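Long-range contact in haloacid dehalogenase domain protein hydrolase (Planctomyces limnophilus, PDB 4OVY), which is thought to act as a hydrolase, possibly a phosphatase, of the haloacid dehalogenase family and binds a calcium ion: residues A[32-46]-A[224-238]. Residues are numbered along the deposited sequence; the frame is centred on the assembly and turned at random.
Sequences VPVSERIVTFDNDGT and IGRRPVMAVGNSDGD. With CA (calcium ion), chain J; EDO (1,2-ethanediol), chain H.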
loop_
_atom_site.group_PDB
_atom_site.type_symbol
_atom_site.label_atom_id
_atom_site.label_comp_id
_atom_site.label_asym_id
_atom_site.label_seq_id
_atom_site.Cartn_x
_atom_site.Cartn_y
_atom_site.Cartn_z
ATOM N N VAL A 32 21.447 6.793 4.939
ATOM C CA VAL A 32 20.171 6.775 4.249
ATOM C C VAL A 32 19.227 7.702 5.002
ATOM O O VAL A 32 19.017 7.523 6.205
ATOM C CB VAL A 32 19.596 5.348 4.224
ATOM C CG1 VAL A 32 18.195 5.325 3.635
ATOM C CG2 VAL A 32 20.516 4.436 3.441
ATOM N N PRO A 33 18.647 8.696 4.303
ATOM C CA PRO A 33 17.641 9.553 4.927
ATOM C C PRO A 33 16.534 8.725 5.571
ATOM O O PRO A 33 16.186 7.668 5.051
ATOM C CB PRO A 33 17.091 10.369 3.750
ATOM C CG PRO A 33 18.194 10.379 2.754
ATOM C CD PRO A 33 18.868 9.044 2.890
ATOM N N VAL A 34 16.002 9.207 6.692
ATOM C CA VAL A 34 14.984 8.486 7.458
ATOM C C VAL A 34 13.845 7.990 6.574
ATOM O O VAL A 34 13.453 6.839 6.683
ATOM C CB VAL A 34 14.395 9.363 8.590
ATOM C CG1 VAL A 34 13.131 8.740 9.180
ATOM C CG2 VAL A 34 15.438 9.580 9.679
ATOM N N SER A 35 13.331 8.855 5.703
ATOM C CA SER A 35 12.208 8.501 4.818
ATOM C C SER A 35 12.484 7.302 3.894
ATOM O O SER A 35 11.544 6.679 3.405
ATOM C CB SER A 35 11.794 9.710 3.969
ATOM O OG SER A 35 12.822 10.064 3.058
ATOM N N GLU A 36 13.759 6.993 3.650
ATOM C CA GLU A 36 14.141 5.890 2.756
ATOM C C GLU A 36 14.446 4.574 3.490
ATOM O O GLU A 36 14.705 3.548 2.850
ATOM C CB GLU A 36 15.354 6.298 1.904
ATOM C CG GLU A 36 15.052 7.357 0.854
ATOM C CD GLU A 36 16.305 7.902 0.180
ATOM O OE1 GLU A 36 17.238 7.127 -0.131
ATOM O OE2 GLU A 36 16.363 9.119 -0.042
ATOM N N ARG A 37 14.401 4.593 4.821
ATOM C CA ARG A 37 14.747 3.420 5.627
ATOM C C ARG A 37 13.609 2.402 5.681
ATOM O O ARG A 37 12.919 2.264 6.691
ATOM C CB ARG A 37 15.166 3.847 7.030
ATOM C CG ARG A 37 16.405 4.728 7.023
ATOM C CD ARG A 37 16.821 5.127 8.426
ATOM N NE ARG A 37 17.771 6.225 8.363
ATOM C CZ ARG A 37 18.148 6.972 9.393
ATOM N NH1 ARG A 37 17.678 6.742 10.617
ATOM N NH2 ARG A 37 19.007 7.962 9.186
ATOM N N ILE A 38 13.433 1.696 4.572
ATOM C CA ILE A 38 12.394 0.683 4.420
ATOM C C ILE A 38 13.050 -0.679 4.546
ATOM O O ILE A 38 14.059 -0.954 3.874
ATOM C CB ILE A 38 11.740 0.764 3.020
ATOM C CG1 ILE A 38 11.148 2.153 2.756
ATOM C CG2 ILE A 38 10.697 -0.334 2.835
ATOM C CD1 ILE A 38 10.237 2.652 3.850
ATOM N N VAL A 39 12.481 -1.526 5.400
ATOM C CA VAL A 39 12.926 -2.909 5.552
ATOM C C VAL A 39 11.734 -3.853 5.412
ATOM O O VAL A 39 10.667 -3.598 5.971
ATOM C CB VAL A 39 13.672 -3.148 6.890
ATOM C CG1 VAL A 39 12.824 -2.764 8.088
ATOM C CG2 VAL A 39 14.121 -4.596 7.005
ATOM N N THR A 40 11.926 -4.930 4.649
ATOM C CA THR A 40 10.863 -5.891 4.368
ATOM C C THR A 40 11.197 -7.273 4.920
ATOM O O THR A 40 12.322 -7.765 4.778
ATOM C CB THR A 40 10.568 -6.000 2.858
ATOM O OG1 THR A 40 11.775 -6.294 2.140
ATOM C CG2 THR A 40 9.956 -4.724 2.339
ATOM N N PHE A 41 10.200 -7.886 5.548
ATOM C CA PHE A 41 10.303 -9.221 6.122
ATOM C C PHE A 41 9.245 -10.128 5.515
ATOM O O PHE A 41 8.078 -9.755 5.426
ATOM C CB PHE A 41 10.026 -9.177 7.630
ATOM C CG PHE A 41 11.051 -8.417 8.423
ATOM C CD1 PHE A 41 10.970 -7.038 8.550
ATOM C CD2 PHE A 41 12.082 -9.084 9.065
ATOM C CE1 PHE A 41 11.915 -6.338 9.283
ATOM C CE2 PHE A 41 13.032 -8.387 9.799
ATOM C CZ PHE A 41 12.942 -7.015 9.910
ATOM N N ASP A 42 9.632 -11.342 5.145
ATOM C CA ASP A 42 8.645 -12.404 5.002
ATOM C C ASP A 42 8.074 -12.705 6.395
ATOM O O ASP A 42 8.679 -12.336 7.416
ATOM C CB ASP A 42 9.289 -13.650 4.401
ATOM C CG ASP A 42 8.275 -14.635 3.847
ATOM O OD1 ASP A 42 7.062 -14.354 3.791
ATOM O OD2 ASP A 42 8.710 -15.719 3.449
ATOM N N ASN A 43 6.918 -13.364 6.441
ATOM C CA ASN A 43 6.310 -13.767 7.710
ATOM C C ASN A 43 6.568 -15.246 8.024
ATOM O O ASN A 43 7.383 -15.570 8.886
ATOM C CB ASN A 43 4.802 -13.464 7.704
ATOM C CG ASN A 43 4.147 -13.712 9.059
ATOM O OD1 ASN A 43 4.759 -13.502 10.112
ATOM N ND2 ASN A 43 2.899 -14.158 9.038
ATOM N N ASP A 44 5.890 -16.138 7.304
ATOM C CA ASP A 44 6.030 -17.586 7.523
ATOM C C ASP A 44 7.503 -17.997 7.441
ATOM O O ASP A 44 8.141 -17.766 6.431
ATOM C CB ASP A 44 5.250 -18.373 6.466
ATOM C CG ASP A 44 3.750 -18.130 6.519
ATOM O OD1 ASP A 44 3.196 -17.829 7.600
ATOM O OD2 ASP A 44 3.114 -18.262 5.457
ATOM N N GLY A 45 8.035 -18.587 8.507
ATOM C CA GLY A 45 9.402 -19.097 8.515
ATOM C C GLY A 45 10.476 -18.047 8.745
ATOM O O GLY A 45 11.654 -18.384 8.862
ATOM N N THR A 46 10.071 -16.778 8.796
ATOM C CA THR A 46 10.993 -15.667 8.983
ATOM C C THR A 46 10.716 -14.978 10.328
ATOM O O THR A 46 11.645 -14.749 11.102
ATOM C CB THR A 46 10.884 -14.678 7.811
ATOM O OG1 THR A 46 11.378 -15.307 6.619
ATOM C CG2 THR A 46 11.687 -13.410 8.071
ATOM N N ILE A 224 4.771 0.167 -1.745
ATOM C CA ILE A 224 5.714 1.048 -1.032
ATOM C C ILE A 224 6.238 2.176 -1.924
ATOM O O ILE A 224 6.468 3.296 -1.452
ATOM C CB ILE A 224 6.900 0.258 -0.438
ATOM C CG1 ILE A 224 6.389 -0.943 0.375
ATOM C CG2 ILE A 224 7.769 1.167 0.425
ATOM C CD1 ILE A 224 7.459 -1.720 1.110
ATOM N N GLY A 225 6.428 1.882 -3.209
ATOM C CA GLY A 225 6.975 2.851 -4.145
ATOM C C GLY A 225 8.454 3.120 -3.962
ATOM O O GLY A 225 8.959 4.134 -4.440
ATOM N N ARG A 226 9.142 2.216 -3.271
ATOM C CA ARG A 226 10.558 2.390 -2.931
ATOM C C ARG A 226 11.251 1.031 -2.967
ATOM O O ARG A 226 10.646 0.026 -2.653
ATOM C CB ARG A 226 10.716 2.951 -1.500
ATOM C CG ARG A 226 10.129 4.334 -1.207
ATOM C CD ARG A 226 10.260 4.658 0.290
ATOM N NE ARG A 226 9.825 6.005 0.703
ATOM C CZ ARG A 226 10.504 7.131 0.473
ATOM N NH1 ARG A 226 10.031 8.296 0.913
ATOM N NH2 ARG A 226 11.652 7.108 -0.202
ATOM N N ARG A 227 12.532 1.010 -3.312
ATOM C CA ARG A 227 13.350 -0.179 -3.111
ATOM C C ARG A 227 13.764 -0.208 -1.638
ATOM O O ARG A 227 14.360 0.760 -1.156
ATOM C CB ARG A 227 14.589 -0.138 -3.999
ATOM C CG ARG A 227 15.400 -1.426 -3.991
ATOM C CD ARG A 227 16.775 -1.232 -4.616
ATOM N NE ARG A 227 16.701 -0.629 -5.944
ATOM C CZ ARG A 227 16.652 -1.289 -7.105
ATOM N NH1 ARG A 227 16.591 -0.602 -8.235
ATOM N NH2 ARG A 227 16.670 -2.621 -7.161
ATOM N N PRO A 228 13.453 -1.300 -0.916
ATOM C CA PRO A 228 13.910 -1.375 0.481
ATOM C C PRO A 228 15.435 -1.388 0.587
ATOM O O PRO A 228 16.115 -1.810 -0.346
ATOM C CB PRO A 228 13.320 -2.702 0.985
ATOM C CG PRO A 228 12.161 -2.975 0.063
ATOM C CD PRO A 228 12.592 -2.441 -1.271
ATOM N N VAL A 229 15.961 -0.928 1.718
ATOM C CA VAL A 229 17.406 -0.978 1.955
ATOM C C VAL A 229 17.833 -2.232 2.722
ATOM O O VAL A 229 19.029 -2.503 2.864
ATOM C CB VAL A 229 17.909 0.295 2.670
ATOM C CG1 VAL A 229 17.524 1.530 1.863
ATOM C CG2 VAL A 229 17.373 0.369 4.091
HETATM N N MSE A 230 16.857 -2.999 3.203
HETATM C CA MSE A 230 17.126 -4.266 3.878
HETATM C C MSE A 230 15.956 -5.195 3.706
HETATM O O MSE A 230 14.822 -4.746 3.569
HETATM C CB MSE A 230 17.370 -3.955 5.351
HETATM C CG MSE A 230 17.770 -5.154 6.183
HETATM SE SE MSE A 230 18.150 -4.481 8.004
HETATM C CE MSE A 230 18.076 -6.198 8.963
ATOM N N ALA A 231 16.233 -6.496 3.683
ATOM C CA ALA A 231 15.187 -7.506 3.595
ATOM C C ALA A 231 15.625 -8.774 4.294
ATOM O O ALA A 231 16.802 -9.130 4.274
ATOM C CB ALA A 231 14.830 -7.798 2.146
ATOM N N VAL A 232 14.662 -9.445 4.915
ATOM C CA VAL A 232 14.893 -10.714 5.569
ATOM C C VAL A 232 13.849 -11.726 5.106
ATOM O O VAL A 232 12.646 -11.454 5.125
ATOM C CB VAL A 232 14.849 -10.601 7.107
ATOM C CG1 VAL A 232 15.294 -11.912 7.739
ATOM C CG2 VAL A 232 15.708 -9.433 7.586
ATOM N N GLY A 233 14.329 -12.890 4.686
ATOM C CA GLY A 233 13.468 -13.982 4.254
ATOM C C GLY A 233 14.004 -15.293 4.788
ATOM O O GLY A 233 14.903 -15.296 5.640
ATOM N N ASN A 234 13.452 -16.405 4.304
ATOM C CA ASN A 234 13.930 -17.729 4.714
ATOM C C ASN A 234 13.829 -18.815 3.642
ATOM O O ASN A 234 14.342 -19.910 3.842
ATOM C CB ASN A 234 13.166 -18.219 5.939
ATOM C CG ASN A 234 11.741 -18.608 5.607
ATOM O OD1 ASN A 234 10.940 -17.766 5.222
ATOM N ND2 ASN A 234 11.424 -19.890 5.735
ATOM N N SER A 235 13.168 -18.540 2.523
ATOM C CA SER A 235 12.918 -19.589 1.540
ATOM C C SER A 235 13.217 -19.113 0.128
ATOM O O SER A 235 13.477 -17.933 -0.114
ATOM C CB SER A 235 11.467 -20.053 1.649
ATOM O OG SER A 235 10.592 -19.121 1.026
ATOM N N ASP A 236 13.169 -20.041 -0.814
ATOM C CA ASP A 236 13.410 -19.704 -2.208
ATOM C C ASP A 236 12.362 -18.749 -2.780
ATOM O O ASP A 236 12.647 -18.028 -3.723
ATOM C CB ASP A 236 13.523 -20.971 -3.054
ATOM C CG ASP A 236 14.835 -21.705 -2.832
ATOM O OD1 ASP A 236 15.685 -21.248 -2.015
ATOM O OD2 ASP A 236 15.025 -22.757 -3.483
ATOM N N GLY A 237 11.161 -18.737 -2.199
ATOM C CA GLY A 237 10.150 -17.736 -2.533
ATOM C C GLY A 237 10.541 -16.292 -2.227
ATOM O O GLY A 237 9.903 -15.368 -2.723
ATOM N N ASP A 238 11.593 -16.105 -1.425
ATOM C CA ASP A 238 12.135 -14.785 -1.093
ATOM C C ASP A 238 13.307 -14.342 -1.975
ATOM O O ASP A 238 13.835 -13.238 -1.790
ATOM C CB ASP A 238 12.597 -14.781 0.373
ATOM C CG ASP A 238 11.453 -14.968 1.336
ATOM O OD1 ASP A 238 10.461 -14.223 1.204
ATOM O OD2 ASP A 238 11.544 -15.846 2.219
HETATM CA CA CA J . 8.820 -17.942 4.072
HETATM C C1 EDO H . 2.789 -18.756 2.423
HETATM O O1 EDO H . 3.957 -18.184 3.034
HETATM C C2 EDO H . 3.124 -19.269 1.027
HETATM O O2 EDO H . 3.970 -18.332 0.349
HETATM O O HOH W 1 8.980 7.449 3.942
HETATM O O HOH W 2 12.320 10.043 0.393
HETATM O O HOH W 3 14.035 2.973 0.278
HETATM O O HOH W 4 9.036 -17.187 1.366
HETATM O O HOH W 5 7.977 -19.792 3.597
#
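Asp42 and Asn234 reach the same calcium ion from the ends of two neighbouring parallel strands, 38-41 and 230-233. From CB outward, Asp42 meets Asp238 atom by atom: CB packs 3.5 Å from Asp238 OD1, and CG, swung anti to the backbone N (chi1 -163°), lies near that same oxygen. Asp42 OD2 binds the calcium at 2.3 Å. It also sits 3.1 Å from Asp238 OD2, a pair of acceptors that the calcium and Lys216 probably make tolerable. Asp42 OD1 accepts a weak bond from the N of Asn43 and forms a salt bridge with Lys216. Asp44 joins through its backbone O, Asn234 through OD1, and two waters add to the shell. Asn234 OD1 also takes the hydroxyl of Thr46, OG1 lying 2.9 Å away and tilted 35° from the amide carbonyl plane.

Asp42, Asp44 and Thr46 fit the DxDx(T/V) signature at a strand end, as in the Rossmann-like core of HAD hydrolases. Asp238 ends the short 3-10 segment 236-238: its OD2 is gripped by the N of Asn234 and the N of Ser235, while OD1 shares Lys216 with Asp42. An alanine at Asp238 is likely to leave those two backbone N-H groups without their acceptor and Lys216 with one carboxylate fewer.

Behind the site the strands are laced by backbone bonds, among them Val232 N to Thr40 O. Phe41 and Val232 lie side by side, Phe41 CE2 3.6 Å from Val232 CG2, against helix 141-152. At the far end the Arg226 guanidinium lays one face over Ser35 O, 3.1 Å from Arg226 CZ, and Arg226 NE forms a salt bridge with Glu181 of the second subunit.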